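Local coordinates for putative metal resistance protein (Proteus mirabilis, PDB 6C29) that probably works as a protein-disulfide reductase whose N-terminal periplasmic part, a tandem immunoglobulin-fold domain, primes the disulfide isomerase ScsC, at residues E90-I95 with N142-K147; I32-Q37 with G107-S112. All blocks are in the same frame, centred on the assembly; numbering follows the deposited sequence. Where two conformers were deposited one is given.

Contact 1: residues E90-I95 with N142-K147; sequences EVVFPI and NQAMAK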
loop_
_atom_site.group_PDB
_atom_site.type_symbol
_atom_site.label_atom_id
_atom_site.label_comp_id
_atom_site.label_asym_id
_atom_site.label_seq_id
_atom_site.Cartn_x
_atom_site.Cartn_y
_atom_site.Cartn_z
ATOM N N GLU A 90 -3.472 2.008 -12.701
ATOM C CA GLU A 90 -4.097 3.057 -11.937
ATOM C C GLU A 90 -4.333 2.608 -10.521
ATOM O O GLU A 90 -4.486 1.412 -10.273
ATOM C CB GLU A 90 -5.408 3.497 -12.570
ATOM C CG GLU A 90 -6.370 2.398 -12.792
ATOM C CD GLU A 90 -7.605 2.943 -13.467
ATOM O OE1 GLU A 90 -8.476 3.430 -12.708
ATOM O OE2 GLU A 90 -7.648 2.950 -14.735
ATOM N N VAL A 91 -4.288 3.550 -9.599
ATOM C CA VAL A 91 -4.563 3.264 -8.214
ATOM C C VAL A 91 -5.181 4.509 -7.576
ATOM O O VAL A 91 -4.865 5.632 -7.968
ATOM C CB VAL A 91 -3.281 2.827 -7.476
ATOM C CG1 VAL A 91 -2.191 3.900 -7.555
ATOM C CG2 VAL A 91 -3.562 2.472 -6.040
ATOM N N VAL A 92 -6.057 4.315 -6.598
ATOM C CA VAL A 92 -6.681 5.417 -5.853
ATOM C C VAL A 92 -6.446 5.229 -4.372
ATOM O O VAL A 92 -6.851 4.208 -3.815
ATOM C CB VAL A 92 -8.196 5.497 -6.097
ATOM C CG1 VAL A 92 -8.789 6.710 -5.368
ATOM C CG2 VAL A 92 -8.478 5.614 -7.554
ATOM N N PHE A 93 -5.769 6.187 -3.734
ATOM C CA PHE A 93 -5.457 6.140 -2.327
ATOM C C PHE A 93 -6.470 6.950 -1.520
ATOM O O PHE A 93 -6.530 8.167 -1.671
ATOM C CB PHE A 93 -4.042 6.682 -2.072
ATOM C CG PHE A 93 -2.961 5.929 -2.786
ATOM C CD1 PHE A 93 -2.585 4.679 -2.361
ATOM C CD2 PHE A 93 -2.300 6.475 -3.886
ATOM C CE1 PHE A 93 -1.599 3.973 -3.005
ATOM C CE2 PHE A 93 -1.303 5.765 -4.530
ATOM C CZ PHE A 93 -0.947 4.512 -4.085
ATOM N N PRO A 94 -7.283 6.298 -0.676
ATOM C CA PRO A 94 -8.065 7.045 0.308
ATOM C C PRO A 94 -7.209 7.461 1.494
ATOM O O PRO A 94 -6.468 6.626 2.023
ATOM C CB PRO A 94 -9.150 6.055 0.739
ATOM C CG PRO A 94 -8.831 4.741 0.044
ATOM C CD PRO A 94 -7.464 4.852 -0.528
ATOM N N ILE A 95 -7.318 8.721 1.876
ATOM C CA ILE A 95 -6.547 9.330 2.933
ATOM C C ILE A 95 -7.519 10.047 3.870
ATOM O O ILE A 95 -8.555 10.550 3.428
ATOM C CB ILE A 95 -5.527 10.304 2.353
ATOM C CG1 ILE A 95 -4.548 9.549 1.438
ATOM C CG2 ILE A 95 -4.776 11.011 3.448
ATOM C CD1 ILE A 95 -3.830 10.433 0.475
ATOM N N ASN A 142 -15.964 5.161 -1.343
ATOM C CA ASN A 142 -16.342 3.798 -0.983
ATOM C C ASN A 142 -15.814 2.773 -1.973
ATOM O O ASN A 142 -15.422 1.680 -1.573
ATOM C CB ASN A 142 -17.841 3.696 -0.835
ATOM C CG ASN A 142 -18.338 4.370 0.432
ATOM O OD1 ASN A 142 -17.589 4.555 1.391
ATOM N ND2 ASN A 142 -19.610 4.728 0.443
ATOM N N GLN A 143 -15.822 3.104 -3.249
ATOM C CA GLN A 143 -15.224 2.225 -4.249
ATOM C C GLN A 143 -13.740 2.002 -3.970
ATOM O O GLN A 143 -13.249 0.879 -4.071
ATOM C CB GLN A 143 -15.385 2.812 -5.672
ATOM C CG GLN A 143 -16.796 2.832 -6.275
ATOM C CD GLN A 143 -17.327 1.443 -6.571
ATOM O OE1 GLN A 143 -16.842 0.783 -7.492
ATOM N NE2 GLN A 143 -18.285 0.990 -5.792
ATOM N N ALA A 144 -13.031 3.053 -3.566
ATOM C CA ALA A 144 -11.625 2.941 -3.253
ATOM C C ALA A 144 -11.380 2.141 -1.983
ATOM O O ALA A 144 -10.452 1.320 -1.934
ATOM C CB ALA A 144 -11.020 4.324 -3.115
HETATM N N MSE A 145 -12.186 2.413 -0.954
HETATM C CA MSE A 145 -12.055 1.694 0.305
HETATM C C MSE A 145 -12.328 0.217 0.150
HETATM O O MSE A 145 -11.733 -0.606 0.881
HETATM C CB MSE A 145 -12.991 2.265 1.359
HETATM C CG MSE A 145 -12.555 3.563 1.939
HETATM SE SE MSE A 145 -10.882 3.504 2.923
HETATM C CE MSE A 145 -11.212 2.090 4.183
ATOM N N ALA A 146 -13.185 -0.156 -0.770
ATOM C CA ALA A 146 -13.510 -1.556 -0.985
ATOM C C ALA A 146 -12.282 -2.368 -1.400
ATOM O O ALA A 146 -12.254 -3.584 -1.246
ATOM C CB ALA A 146 -14.595 -1.686 -2.046
ATOM N N LYS A 147 -11.269 -1.690 -1.923
ATOM C CA LYS A 147 -10.053 -2.349 -2.404
ATOM C C LYS A 147 -8.965 -2.436 -1.331
ATOM O O LYS A 147 -7.896 -3.003 -1.576
ATOM C CB LYS A 147 -9.525 -1.600 -3.621
ATOM C CG LYS A 147 -10.520 -1.519 -4.783
ATOM C CD LYS A 147 -9.989 -0.696 -5.960
ATOM C CE LYS A 147 -10.970 -0.685 -7.138
ATOM N NZ LYS A 147 -12.213 0.059 -6.810
HETATM O O HOH W 1 -8.480 2.020 -3.951
#
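V92 and A144 bring an extended strand and a helix close together, with their CA atoms 6.1 Å apart. Residues 90-95 belong to strand 90-97. Residues 142-147 hold the later part of helix 137-145 and the chain that follows it. No direct hydrogen bond joins the two backbones. A water bridges them instead. It donates to V92 O at 2.7 Å and to A144 O at 2.9 Å, so both carbonyl oxygens gain a partner at the interface. The small side chain of A144 lets the helix come near the strand. Its CB is met from two directions. V92 CG1 lies 4.0 Å from A144 CB, and P94 CG lies 3.9 Å from it. The V92 torsion sets CG1 anti to the backbone N (chi1 -177°), and this is the branch that faces the alanine. P94 also touches the selenomethionine M145, with P94 CG 3.7 Å from M145 SE. The M145 chain bends at both chi2 (-63°) and chi3, which folds the selenium back against the CB-CG side of the proline ring. The side-chain contacts across the interface are all apolar.

The strand lies within the first immunoglobulin-like domain, in the region resembling the DsbD N-terminal family. The CB of F93 points away from the helix, and its ring meets those of W69, W71 and Y87. Y141 OH is hydrogen-bonded to I95 O. On the helix-facing side, L33 of strand 30-38 touches V92, and it also packs on F137, Q140, Y141 and A144 of the helix. With V92 and P94 meeting the same helix, helix 137-145 covers strands 90-97 and 30-38 together.

Contact 2: residues I32-Q37 with G107-S112; sequences ILLEVQ and GVLTLS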
loop_
_atom_site.group_PDB
_atom_site.type_symbol
_atom_site.label_atom_id
_atom_site.label_comp_id
_atom_site.label_asym_id
_atom_site.label_seq_id
_atom_site.Cartn_x
_atom_site.Cartn_y
_atom_site.Cartn_z
ATOM N N ILE A 32 -9.684 12.580 1.714
ATOM C CA ILE A 32 -9.001 12.903 0.469
ATOM C C ILE A 32 -8.910 11.638 -0.378
ATOM O O ILE A 32 -8.581 10.564 0.136
ATOM C CB ILE A 32 -7.605 13.447 0.761
ATOM C CG1 ILE A 32 -7.718 14.741 1.564
ATOM C CG2 ILE A 32 -6.833 13.696 -0.498
ATOM C CD1 ILE A 32 -6.566 14.924 2.456
ATOM N N LEU A 33 -9.177 11.759 -1.671
ATOM C CA LEU A 33 -8.915 10.700 -2.617
ATOM C C LEU A 33 -7.822 11.142 -3.526
ATOM O O LEU A 33 -7.947 12.169 -4.180
ATOM C CB LEU A 33 -10.141 10.358 -3.463
ATOM C CG LEU A 33 -11.200 9.524 -2.773
ATOM C CD1 LEU A 33 -12.437 9.442 -3.636
ATOM C CD2 LEU A 33 -10.667 8.108 -2.505
ATOM N N LEU A 34 -6.754 10.379 -3.584
ATOM C CA LEU A 34 -5.639 10.645 -4.474
ATOM C C LEU A 34 -5.657 9.626 -5.600
ATOM O O LEU A 34 -5.360 8.464 -5.380
ATOM C CB LEU A 34 -4.320 10.578 -3.731
ATOM C CG LEU A 34 -3.106 10.751 -4.597
ATOM C CD1 LEU A 34 -3.081 12.158 -5.186
ATOM C CD2 LEU A 34 -1.853 10.488 -3.775
ATOM N N GLU A 35 -6.011 10.040 -6.811
ATOM C CA GLU A 35 -6.050 9.170 -7.970
ATOM C C GLU A 35 -4.732 9.290 -8.728
ATOM O O GLU A 35 -4.232 10.400 -8.943
ATOM C CB GLU A 35 -7.188 9.553 -8.920
ATOM C CG GLU A 35 -8.569 9.480 -8.305
ATOM C CD GLU A 35 -9.613 10.135 -9.204
ATOM O OE1 GLU A 35 -10.125 9.461 -10.142
ATOM O OE2 GLU A 35 -9.860 11.349 -9.030
ATOM N N VAL A 36 -4.183 8.151 -9.128
ATOM C CA VAL A 36 -2.978 8.085 -9.922
ATOM C C VAL A 36 -3.233 7.249 -11.149
ATOM O O VAL A 36 -3.629 6.094 -11.031
ATOM C CB VAL A 36 -1.828 7.499 -9.137
ATOM C CG1 VAL A 36 -0.595 7.434 -9.982
ATOM C CG2 VAL A 36 -1.559 8.317 -7.878
ATOM N N GLN A 37 -3.040 7.841 -12.332
ATOM C CA GLN A 37 -3.176 7.174 -13.630
ATOM C C GLN A 37 -1.811 7.037 -14.271
ATOM O O GLN A 37 -1.143 8.046 -14.458
ATOM C CB GLN A 37 -4.087 7.978 -14.565
ATOM C CG GLN A 37 -5.577 7.886 -14.277
ATOM C CD GLN A 37 -6.259 6.677 -14.916
ATOM O OE1 GLN A 37 -5.807 6.140 -15.928
ATOM N NE2 GLN A 37 -7.358 6.246 -14.309
ATOM N N GLY A 107 -0.399 20.447 -0.149
ATOM C CA GLY A 107 0.594 19.417 0.096
ATOM C C GLY A 107 1.437 19.158 -1.136
ATOM O O GLY A 107 1.137 19.610 -2.233
ATOM N N VAL A 108 2.531 18.442 -0.938
ATOM C CA VAL A 108 3.360 17.994 -2.038
ATOM C C VAL A 108 3.414 16.476 -2.013
ATOM O O VAL A 108 3.865 15.866 -1.040
ATOM C CB VAL A 108 4.764 18.560 -1.949
ATOM C CG1 VAL A 108 5.629 17.970 -3.056
ATOM C CG2 VAL A 108 4.710 20.086 -2.028
ATOM N N LEU A 109 2.898 15.868 -3.068
ATOM C CA LEU A 109 2.987 14.438 -3.289
ATOM C C LEU A 109 4.308 14.133 -3.972
ATOM O O LEU A 109 4.539 14.626 -5.077
ATOM C CB LEU A 109 1.838 13.949 -4.174
ATOM C CG LEU A 109 1.960 12.549 -4.775
ATOM C CD1 LEU A 109 1.839 11.483 -3.705
ATOM C CD2 LEU A 109 0.908 12.367 -5.875
ATOM N N THR A 110 5.164 13.314 -3.353
ATOM C CA THR A 110 6.330 12.769 -4.036
ATOM C C THR A 110 5.911 11.411 -4.566
ATOM O O THR A 110 5.795 10.427 -3.807
ATOM C CB THR A 110 7.529 12.664 -3.130
ATOM O OG1 THR A 110 7.861 13.984 -2.631
ATOM C CG2 THR A 110 8.724 12.048 -3.900
ATOM N N LEU A 111 5.598 11.372 -5.853
ATOM C CA LEU A 111 5.136 10.161 -6.493
ATOM C C LEU A 111 6.300 9.387 -7.041
ATOM O O LEU A 111 7.114 9.912 -7.806
ATOM C CB LEU A 111 4.164 10.466 -7.629
ATOM C CG LEU A 111 3.612 9.228 -8.341
ATOM C CD1 LEU A 111 2.687 8.453 -7.444
ATOM C CD2 LEU A 111 2.863 9.704 -9.593
ATOM N N SER A 112 6.414 8.136 -6.632
ATOM C CA SER A 112 7.375 7.238 -7.217
ATOM C C SER A 112 6.744 6.429 -8.333
ATOM O O SER A 112 5.623 5.887 -8.180
ATOM C CB SER A 112 7.903 6.313 -6.151
ATOM O OG SER A 112 6.773 5.779 -5.490
#
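L34 and L109 meet in the core of an immunoglobulin-fold beta sandwich. Strand 30-38 lies in one sheet and strand 104-114 in the other. The CA atoms of L34 and L109 are 9.5 Å apart, and those of V36 and L111 are 9.1 Å apart. These are spacings of facing sheets, bridged by side chains and not by backbone hydrogen bonds. The L34 side chain leaves CB toward the other strand. Its CG is anti to the backbone N (chi1 176°), and both methyls are carried across the gap. The contacts come at these methyls. CD1 lies 4.1 Å from L109 CD2. CD2 faces both methyls of L109, 3.8 Å from L109 CD1 and 3.9 Å from L109 CD2. L109 reaches back the same way, and the two leucines meet tip to tip.

Other strands close the core around this pair. L109 also touches L125 of strand 118-128, and L111 packs on A16 and V18 of strand 16-24. The intervening residues turn the other way and carry polar bonds: E35 forms a salt bridge with R19, and T110 OG1 is hydrogen-bonded to D122 OD1. One step along from the leucine pair, V36 and L111 slide past each other in opposite directions, and V36 CG1 comes to 4.2 Å from L111 CD2.

From the N terminus, strand 30-38 carries the first of these segments, one half of contact 2. Strand 90-97 follows and forms the first half of contact 1. Strand 104-114 then closes contact 2 over a loop of 69 residues. Helix 137-145 closes contact 1 over 46 residues, so the two loops cross and neither nests in the other. The contacts share one sheet, in which strands 30-38 and 90-97 are neighbours. F93 N and L34 O, 2.8 Å apart, probably form one of the hydrogen bonds between them. Contact 2 joins this sheet to its partner in the sandwich. Contact 1 packs the helix on the opposite face of the sheet holding strands 30-38 and 90-97.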